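Mll3558 protein (Mesorhizobium loti, PDB 3RD6) is of unknown function but, as an AHA1-family member with a helix-grip (Bet v 1-like) fold, probably binds a hydrophobic ligand or a partner protein. Local coordinates at residues T9-P17 with E135-A146; G67-Q75 with F87-P95. All coordinates share one frame; numbering follows the deposited sequence.

Contact 1 (T9-P17 with E135-A146)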
loop_
_atom_site.group_PDB
_atom_site.type_symbol
_atom_site.label_atom_id
_atom_site.label_comp_id
_atom_site.label_asym_id
_atom_site.label_seq_id
_atom_site.Cartn_x
_atom_site.Cartn_y
_atom_site.Cartn_z
ATOM N N THR A 9 3.512 -2.225 -12.216
ATOM C CA THR A 9 4.217 -3.030 -11.248
ATOM C C THR A 9 5.531 -3.357 -11.910
ATOM O O THR A 9 5.596 -3.497 -13.126
ATOM C CB THR A 9 3.471 -4.360 -10.964
ATOM O OG1 THR A 9 2.146 -4.082 -10.484
ATOM C CG2 THR A 9 4.233 -5.208 -9.939
ATOM N N PHE A 10 6.585 -3.459 -11.115
ATOM C CA PHE A 10 7.889 -3.814 -11.646
ATOM C C PHE A 10 8.582 -4.678 -10.619
ATOM O O PHE A 10 8.237 -4.649 -9.431
ATOM C CB PHE A 10 8.719 -2.562 -11.987
ATOM C CG PHE A 10 9.142 -1.742 -10.799
ATOM C CD1 PHE A 10 10.175 -2.160 -9.978
ATOM C CD2 PHE A 10 8.530 -0.535 -10.524
ATOM C CE1 PHE A 10 10.598 -1.385 -8.896
ATOM C CE2 PHE A 10 8.945 0.239 -9.449
ATOM C CZ PHE A 10 9.979 -0.189 -8.639
ATOM N N THR A 11 9.543 -5.469 -11.078
ATOM C CA THR A 11 10.273 -6.355 -10.184
ATOM C C THR A 11 11.771 -6.295 -10.447
ATOM O O THR A 11 12.206 -6.137 -11.581
ATOM C CB THR A 11 9.750 -7.784 -10.335
ATOM O OG1 THR A 11 8.315 -7.737 -10.394
ATOM C CG2 THR A 11 10.147 -8.633 -9.139
ATOM N N ILE A 12 12.554 -6.405 -9.383
ATOM C CA ILE A 12 14.000 -6.340 -9.483
ATOM C C ILE A 12 14.653 -7.470 -8.692
ATOM O O ILE A 12 14.513 -7.545 -7.478
ATOM C CB ILE A 12 14.512 -4.990 -8.939
ATOM C CG1 ILE A 12 13.824 -3.846 -9.685
ATOM C CG2 ILE A 12 16.015 -4.899 -9.086
ATOM C CD1 ILE A 12 14.075 -2.482 -9.084
ATOM N N GLU A 13 15.351 -8.360 -9.388
ATOM C CA GLU A 13 16.039 -9.458 -8.722
ATOM C C GLU A 13 17.500 -9.079 -8.593
ATOM O O GLU A 13 18.081 -8.468 -9.493
ATOM C CB GLU A 13 15.921 -10.759 -9.514
ATOM C CG GLU A 13 14.531 -11.356 -9.531
ATOM C CD GLU A 13 13.924 -11.400 -10.924
ATOM O OE1 GLU A 13 13.821 -10.328 -11.568
ATOM O OE2 GLU A 13 13.548 -12.506 -11.373
ATOM N N ARG A 14 18.084 -9.421 -7.456
ATOM C CA ARG A 14 19.479 -9.109 -7.209
ATOM C C ARG A 14 19.973 -9.993 -6.080
ATOM O O ARG A 14 19.449 -9.942 -4.968
ATOM C CB ARG A 14 19.642 -7.637 -6.825
ATOM C CG ARG A 14 21.082 -7.177 -6.872
ATOM C CD ARG A 14 21.217 -5.700 -6.569
ATOM N NE ARG A 14 22.408 -5.126 -7.194
ATOM C CZ ARG A 14 23.644 -5.581 -7.023
ATOM N NH1 ARG A 14 23.865 -6.629 -6.239
ATOM N NH2 ARG A 14 24.658 -4.985 -7.639
ATOM N N THR A 15 20.986 -10.804 -6.369
ATOM C CA THR A 15 21.528 -11.705 -5.368
ATOM C C THR A 15 22.706 -11.106 -4.628
ATOM O O THR A 15 23.431 -10.265 -5.163
ATOM C CB THR A 15 21.959 -13.021 -6.002
ATOM O OG1 THR A 15 20.872 -13.558 -6.765
ATOM C CG2 THR A 15 22.373 -14.016 -4.925
ATOM N N TYR A 16 22.884 -11.551 -3.391
ATOM C CA TYR A 16 23.960 -11.066 -2.543
ATOM C C TYR A 16 24.714 -12.251 -1.975
ATOM O O TYR A 16 24.114 -13.283 -1.682
ATOM C CB TYR A 16 23.387 -10.223 -1.398
ATOM C CG TYR A 16 22.656 -8.990 -1.868
ATOM C CD1 TYR A 16 23.351 -7.822 -2.169
ATOM C CD2 TYR A 16 21.274 -9.003 -2.059
ATOM C CE1 TYR A 16 22.687 -6.695 -2.648
ATOM C CE2 TYR A 16 20.601 -7.879 -2.543
ATOM C CZ TYR A 16 21.315 -6.733 -2.832
ATOM O OH TYR A 16 20.665 -5.623 -3.308
ATOM N N PRO A 17 26.036 -12.117 -1.806
ATOM C CA PRO A 17 26.857 -13.197 -1.263
ATOM C C PRO A 17 26.513 -13.408 0.211
ATOM O O PRO A 17 26.846 -14.437 0.800
ATOM C CB PRO A 17 28.265 -12.676 -1.460
ATOM C CG PRO A 17 28.098 -11.214 -1.217
ATOM C CD PRO A 17 26.839 -10.900 -2.005
ATOM N N GLU A 135 11.772 3.025 -10.712
ATOM C CA GLU A 135 12.443 1.729 -10.763
ATOM C C GLU A 135 13.944 1.967 -10.918
ATOM O O GLU A 135 14.755 1.224 -10.365
ATOM C CB GLU A 135 11.969 0.877 -11.935
ATOM C CG GLU A 135 12.550 -0.537 -11.864
ATOM C CD GLU A 135 12.477 -1.292 -13.180
ATOM O OE1 GLU A 135 11.448 -1.182 -13.898
ATOM O OE2 GLU A 135 13.461 -2.010 -13.485
ATOM N N GLU A 136 14.299 3.006 -11.675
ATOM C CA GLU A 136 15.691 3.350 -11.914
ATOM C C GLU A 136 16.405 3.588 -10.591
ATOM O O GLU A 136 17.495 3.065 -10.361
ATOM C CB GLU A 136 15.765 4.604 -12.783
ATOM C CG GLU A 136 17.128 4.857 -13.424
ATOM C CD GLU A 136 17.108 6.028 -14.394
ATOM O OE1 GLU A 136 16.286 6.018 -15.337
ATOM O OE2 GLU A 136 17.924 6.957 -14.215
ATOM N N GLY A 137 15.780 4.377 -9.720
ATOM C CA GLY A 137 16.372 4.681 -8.431
ATOM C C GLY A 137 16.482 3.486 -7.504
ATOM O O GLY A 137 17.522 3.283 -6.866
ATOM N N THR A 138 15.409 2.702 -7.412
ATOM C CA THR A 138 15.409 1.526 -6.549
ATOM C C THR A 138 16.504 0.547 -6.996
ATOM O O THR A 138 17.173 -0.081 -6.174
ATOM C CB THR A 138 14.032 0.825 -6.577
ATOM O OG1 THR A 138 13.045 1.706 -6.022
ATOM C CG2 THR A 138 14.069 -0.471 -5.762
ATOM N N ARG A 139 16.689 0.433 -8.305
ATOM C CA ARG A 139 17.701 -0.456 -8.847
ATOM C C ARG A 139 19.063 0.077 -8.403
ATOM O O ARG A 139 20.024 -0.677 -8.279
ATOM C CB ARG A 139 17.593 -0.497 -10.373
ATOM C CG ARG A 139 18.273 -1.681 -11.025
ATOM C CD ARG A 139 17.932 -1.744 -12.499
ATOM N NE ARG A 139 16.706 -2.495 -12.776
ATOM C CZ ARG A 139 16.581 -3.815 -12.624
ATOM N NH1 ARG A 139 17.608 -4.529 -12.187
ATOM N NH2 ARG A 139 15.442 -4.429 -12.940
ATOM N N GLY A 140 19.124 1.381 -8.151
ATOM C CA GLY A 140 20.354 2.001 -7.703
ATOM C C GLY A 140 20.561 1.816 -6.215
ATOM O O GLY A 140 21.670 1.535 -5.756
ATOM N N LEU A 141 19.484 1.975 -5.458
ATOM C CA LEU A 141 19.531 1.811 -4.018
ATOM C C LEU A 141 19.887 0.373 -3.647
ATOM O O LEU A 141 20.566 0.130 -2.661
ATOM C CB LEU A 141 18.180 2.214 -3.403
ATOM C CG LEU A 141 17.906 3.721 -3.403
ATOM C CD1 LEU A 141 16.420 3.973 -3.285
ATOM C CD2 LEU A 141 18.662 4.396 -2.263
ATOM N N LEU A 142 19.421 -0.581 -4.444
ATOM C CA LEU A 142 19.706 -1.990 -4.194
ATOM C C LEU A 142 21.157 -2.271 -4.536
ATOM O O LEU A 142 21.813 -3.090 -3.886
ATOM C CB LEU A 142 18.807 -2.904 -5.035
ATOM C CG LEU A 142 17.351 -3.061 -4.607
ATOM C CD1 LEU A 142 16.647 -3.931 -5.630
ATOM C CD2 LEU A 142 17.268 -3.676 -3.206
ATOM N N GLU A 143 21.651 -1.593 -5.567
ATOM C CA GLU A 143 23.040 -1.740 -5.980
ATOM C C GLU A 143 23.868 -1.148 -4.830
ATOM O O GLU A 143 24.876 -1.729 -4.420
ATOM C CB GLU A 143 23.281 -0.973 -7.289
ATOM C CG GLU A 143 24.369 -1.556 -8.190
ATOM C CD GLU A 143 25.742 -0.970 -7.926
ATOM O OE1 GLU A 143 26.700 -1.368 -8.617
ATOM O OE2 GLU A 143 25.865 -0.105 -7.032
ATOM N N ALA A 144 23.413 -0.012 -4.296
ATOM C CA ALA A 144 24.079 0.653 -3.178
ATOM C C ALA A 144 24.084 -0.255 -1.952
ATOM O O ALA A 144 25.073 -0.312 -1.228
ATOM C CB ALA A 144 23.377 1.951 -2.854
ATOM N N LEU A 145 22.969 -0.949 -1.717
ATOM C CA LEU A 145 22.866 -1.876 -0.591
ATOM C C LEU A 145 24.000 -2.889 -0.706
ATOM O O LEU A 145 24.672 -3.205 0.282
ATOM C CB LEU A 145 21.527 -2.615 -0.616
ATOM C CG LEU A 145 21.374 -3.813 0.340
ATOM C CD1 LEU A 145 21.558 -3.395 1.782
ATOM C CD2 LEU A 145 20.003 -4.421 0.145
ATOM N N ALA A 146 24.203 -3.381 -1.928
ATOM C CA ALA A 146 25.245 -4.357 -2.225
ATOM C C ALA A 146 26.565 -3.967 -1.570
ATOM O O ALA A 146 27.172 -4.766 -0.843
ATOM C CB ALA A 146 25.420 -4.495 -3.732
HETATM O O HOH W 1 10.175 -4.412 -13.974
HETATM O O HOH W 2 21.193 -3.170 -8.679
#
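The carbonyl oxygen of L142 is gripped twice: Y16 OH donates to L142 O over 2.8 Å, and the helical amide of A146 reaches the same oxygen from the opposite face of its plane. The hydroxyl stands 40° out of the carbonyl plane; approach from opposite faces lets both donors share the oxygen. The Y16 ring meets the helix with its edge, CE1 lying 3.7 Å from A146 CB, while L145 CD2 packs near CZ; L145 also touches A26 and F27 of helix 20-28.

Two residues back along the strand, the extended R14 side chain runs over the helix backbone. Its guanidinium has A146 CB over one face and E143 CG obliquely beside it, and water 2, in the guanidinium plane, accepts from R14 NE at 2.7 Å and donates to R139 O. R14 NH2 and E143 OE1 are 4.3 Å apart, too far for a salt bridge, though their charges probably attract.

I12 fills the middle. With CG2 anti to the backbone N and CG1 beside it (chi1 -56°), the two branches part: CG2 reaches L142 CD1 at 3.6 Å and one face of the R139 guanidinium, whereas CD1 goes to E135 CG and T138 CG2. R139 is held by E135, whose OE2 receives R139 NH2 at 3.2 Å, almost in the guanidinium plane.

E135 CG sits over the F10 ring in a CH-pi contact, 3.7 Å from its centroid. The E135-R139 salt bridge probably steadies both E135 CG over this ring and the R139 guanidinium against I12 CG2. Helix 131-148 packs nearly parallel to strand 5-16, outermost in the sheet of this chain, as in the helix-grip fold, through an apolar centre bordered by charged groups and closed at one end by a tyrosine hydroxyl on a helical carbonyl.

Contact 2 (G67-Q75 with F87-P95)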
loop_
_atom_site.group_PDB
_atom_site.type_symbol
_atom_site.label_atom_id
_atom_site.label_comp_id
_atom_site.label_asym_id
_atom_site.label_seq_id
_atom_site.Cartn_x
_atom_site.Cartn_y
_atom_site.Cartn_z
ATOM N N GLY A 67 15.769 23.673 -3.014
ATOM C CA GLY A 67 14.569 23.159 -3.662
ATOM C C GLY A 67 13.462 22.513 -2.835
ATOM O O GLY A 67 13.508 22.450 -1.607
ATOM N N PRO A 68 12.427 22.017 -3.526
ATOM C CA PRO A 68 11.255 21.358 -2.959
ATOM C C PRO A 68 11.649 20.179 -2.111
ATOM O O PRO A 68 12.563 19.430 -2.460
ATOM C CB PRO A 68 10.471 20.923 -4.192
ATOM C CG PRO A 68 10.832 21.946 -5.199
ATOM C CD PRO A 68 12.314 22.081 -4.993
ATOM N N GLU A 69 10.948 20.025 -0.996
ATOM C CA GLU A 69 11.188 18.928 -0.082
ATOM C C GLU A 69 10.459 17.685 -0.557
ATOM O O GLU A 69 9.241 17.708 -0.763
ATOM C CB GLU A 69 10.664 19.267 1.306
ATOM C CG GLU A 69 10.822 18.131 2.298
ATOM C CD GLU A 69 10.139 18.416 3.614
ATOM O OE1 GLU A 69 8.933 18.094 3.742
ATOM O OE2 GLU A 69 10.810 18.970 4.514
ATOM N N VAL A 70 11.203 16.604 -0.736
ATOM C CA VAL A 70 10.605 15.347 -1.129
ATOM C C VAL A 70 10.203 14.617 0.163
ATOM O O VAL A 70 11.031 14.405 1.052
ATOM C CB VAL A 70 11.593 14.490 -1.921
ATOM C CG1 VAL A 70 11.005 13.121 -2.162
ATOM C CG2 VAL A 70 11.897 15.150 -3.227
ATOM N N ARG A 71 8.925 14.266 0.282
ATOM C CA ARG A 71 8.441 13.564 1.466
ATOM C C ARG A 71 7.908 12.183 1.137
ATOM O O ARG A 71 7.094 12.017 0.236
ATOM C CB ARG A 71 7.344 14.354 2.176
ATOM C CG ARG A 71 6.771 13.597 3.362
ATOM C CD ARG A 71 5.881 14.429 4.246
ATOM N NE ARG A 71 5.521 13.704 5.463
ATOM C CZ ARG A 71 5.062 14.274 6.576
ATOM N NH1 ARG A 71 4.898 15.593 6.632
ATOM N NH2 ARG A 71 4.793 13.528 7.647
ATOM N N LEU A 72 8.373 11.188 1.880
ATOM C CA LEU A 72 7.938 9.815 1.686
ATOM C C LEU A 72 7.343 9.298 2.989
ATOM O O LEU A 72 8.016 9.257 3.994
ATOM C CB LEU A 72 9.139 8.971 1.263
ATOM C CG LEU A 72 9.007 7.477 0.964
ATOM C CD1 LEU A 72 10.252 7.048 0.200
ATOM C CD2 LEU A 72 8.851 6.657 2.248
ATOM N N ASP A 73 6.067 8.933 2.965
ATOM C CA ASP A 73 5.369 8.404 4.140
ATOM C C ASP A 73 5.050 6.942 3.882
ATOM O O ASP A 73 4.352 6.626 2.924
ATOM C CB ASP A 73 4.042 9.137 4.382
ATOM C CG ASP A 73 4.196 10.426 5.162
ATOM O OD1 ASP A 73 4.226 10.380 6.408
ATOM O OD2 ASP A 73 4.270 11.491 4.521
ATOM N N ALA A 74 5.541 6.058 4.742
ATOM C CA ALA A 74 5.299 4.637 4.591
ATOM C C ALA A 74 4.787 3.976 5.871
ATOM O O ALA A 74 5.022 4.467 6.953
ATOM C CB ALA A 74 6.581 3.951 4.131
ATOM N N GLN A 75 4.069 2.864 5.732
ATOM C CA GLN A 75 3.578 2.112 6.889
ATOM C C GLN A 75 3.823 0.626 6.656
ATOM O O GLN A 75 3.532 0.120 5.580
ATOM C CB GLN A 75 2.086 2.331 7.122
ATOM C CG GLN A 75 1.688 2.021 8.569
ATOM C CD GLN A 75 0.188 1.873 8.797
ATOM O OE1 GLN A 75 -0.437 0.911 8.333
ATOM N NE2 GLN A 75 -0.397 2.829 9.531
ATOM N N PHE A 87 5.316 -3.124 2.823
ATOM C CA PHE A 87 4.889 -1.816 3.266
ATOM C C PHE A 87 4.308 -1.049 2.082
ATOM O O PHE A 87 4.625 -1.306 0.928
ATOM C CB PHE A 87 6.055 -1.020 3.892
ATOM C CG PHE A 87 7.141 -0.632 2.909
ATOM C CD1 PHE A 87 8.225 -1.455 2.690
ATOM C CD2 PHE A 87 7.088 0.589 2.231
ATOM C CE1 PHE A 87 9.228 -1.066 1.820
ATOM C CE2 PHE A 87 8.100 0.982 1.357
ATOM C CZ PHE A 87 9.163 0.156 1.157
ATOM N N SER A 88 3.420 -0.127 2.398
ATOM C CA SER A 88 2.789 0.736 1.424
ATOM C C SER A 88 3.439 2.081 1.716
ATOM O O SER A 88 4.061 2.258 2.766
ATOM C CB SER A 88 1.289 0.839 1.697
ATOM O OG SER A 88 1.031 1.386 2.981
ATOM N N TYR A 89 3.303 3.022 0.796
ATOM C CA TYR A 89 3.879 4.336 1.014
ATOM C C TYR A 89 3.382 5.288 -0.028
ATOM O O TYR A 89 2.872 4.877 -1.052
ATOM C CB TYR A 89 5.416 4.284 1.004
ATOM C CG TYR A 89 6.060 4.205 -0.356
ATOM C CD1 TYR A 89 6.393 5.362 -1.054
ATOM C CD2 TYR A 89 6.348 2.976 -0.944
ATOM C CE1 TYR A 89 6.998 5.295 -2.303
ATOM C CE2 TYR A 89 6.952 2.905 -2.191
ATOM C CZ TYR A 89 7.272 4.067 -2.866
ATOM O OH TYR A 89 7.861 4.034 -4.108
ATOM N N ARG A 90 3.491 6.571 0.269
ATOM C CA ARG A 90 3.082 7.608 -0.662
ATOM C C ARG A 90 4.224 8.610 -0.711
ATOM O O ARG A 90 4.902 8.860 0.284
ATOM C CB ARG A 90 1.797 8.291 -0.209
ATOM C CG ARG A 90 1.885 8.983 1.129
ATOM C CD ARG A 90 0.575 9.691 1.416
ATOM N NE ARG A 90 0.478 10.223 2.767
ATOM C CZ ARG A 90 0.526 9.498 3.870
ATOM N NH1 ARG A 90 0.676 8.189 3.804
ATOM N NH2 ARG A 90 0.416 10.094 5.036
ATOM N N MET A 91 4.445 9.163 -1.890
ATOM C CA MET A 91 5.514 10.113 -2.084
ATOM C C MET A 91 4.951 11.409 -2.628
ATOM O O MET A 91 3.953 11.415 -3.365
ATOM C CB MET A 91 6.534 9.531 -3.063
ATOM C CG MET A 91 7.911 10.132 -2.973
ATOM S SD MET A 91 8.967 9.500 -4.237
ATOM C CE MET A 91 9.383 7.940 -3.540
ATOM N N ALA A 92 5.592 12.507 -2.247
ATOM C CA ALA A 92 5.193 13.826 -2.696
ATOM C C ALA A 92 6.404 14.736 -2.732
ATOM O O ALA A 92 7.369 14.543 -1.994
ATOM C CB ALA A 92 4.166 14.401 -1.752
ATOM N N ILE A 93 6.362 15.713 -3.625
ATOM C CA ILE A 93 7.420 16.708 -3.734
ATOM C C ILE A 93 6.653 18.029 -3.679
ATOM O O ILE A 93 5.849 18.323 -4.567
ATOM C CB ILE A 93 8.252 16.560 -5.063
ATOM C CG1 ILE A 93 9.346 17.630 -5.095
ATOM C CG2 ILE A 93 7.344 16.642 -6.283
ATOM C CD1 ILE A 93 10.314 17.487 -6.221
ATOM N N GLY A 94 6.879 18.792 -2.610
ATOM C CA GLY A 94 6.162 20.035 -2.429
ATOM C C GLY A 94 4.770 19.627 -1.978
ATOM O O GLY A 94 4.646 18.731 -1.142
ATOM N N PRO A 95 3.702 20.265 -2.486
ATOM C CA PRO A 95 2.349 19.890 -2.077
ATOM C C PRO A 95 1.689 18.933 -3.076
ATOM O O PRO A 95 0.599 18.408 -2.830
ATOM C CB PRO A 95 1.646 21.237 -2.022
ATOM C CG PRO A 95 2.183 21.877 -3.249
ATOM C CD PRO A 95 3.675 21.563 -3.184
HETATM O O HOH W 3 6.564 17.965 1.446
HETATM O O HOH W 4 4.418 12.148 0.678
#
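Main-chain hydrogen bonds zip 67-75 to 87-95 as the two antiparallel arms of the hairpin formed by strands 70-80 and 84-93. The hydrogen-bonded pairs are R71 with A92, D73 with R90 and Q75 with S88, each joined by two bonds; R71 N to A92 O is 2.8 Å. Beyond these pairs, G94 N still donates to E69 O at 3.2 Å. Water 4 donates to R71 O and, weakly, to R90 O.

Apolar packing occupies the face carrying V70, L72, A74, Y89, M91 and I93. I93 CG1 lies 3.6 Å from P68 CB and also meets V70 CG2; L72 divides its contacts, CG to Y89 CD1 and CD1 to M91 CE at 3.9 Å. A74 CB packs against Y89 CB. Y89 and M91 continue to R134 of helix 131-148, and Y89 OH is hydrogen-bonded to E120.

Charged groups gather on the other face. The R90 guanidinium lies flat over D73, whose CB sits 3.5 Å from R90 NH1, with carboxylate and guanidinium planes 13° apart. This is a stacked charge pair in which no R90 N-H points at the carboxylate. D73 takes its salt bridge from R71, NE to OD2 at 2.7 Å, though the bond is bent and weak. R90 NH1 hydrogen-bonds to Q77 OE1 of the second subunit, and Q75 OE1 accepts from R90 NH1 of that subunit.

The hairpin is two-sided: an apolar face on which Y89 and M91 reach the C-terminal helix, and a polar face where D73 lies between two arginines, its charge probably offsetting theirs beside the subunit interface.

Contacts 1 and 2 belong to the same antiparallel sheet but sit on opposite sides of the chain's centre, their own centres about 20 Å apart and their nearest atoms about 6 Å apart, without touching. Contact 2 is nested in the long loop closed by contact 1, which brings the first strand against the last helix. Strands 113-125 and 96-110 separate strand 5-16 from the hairpin in the sheet. Helix 131-148 bridges them: R134, which touches contact 2, also accepts through its carbonyl oxygen from T138 OG1 of contact 1. E120 on strand 113-125, the partner of Y89, links them too, through its backbone hydrogen bonding with F10.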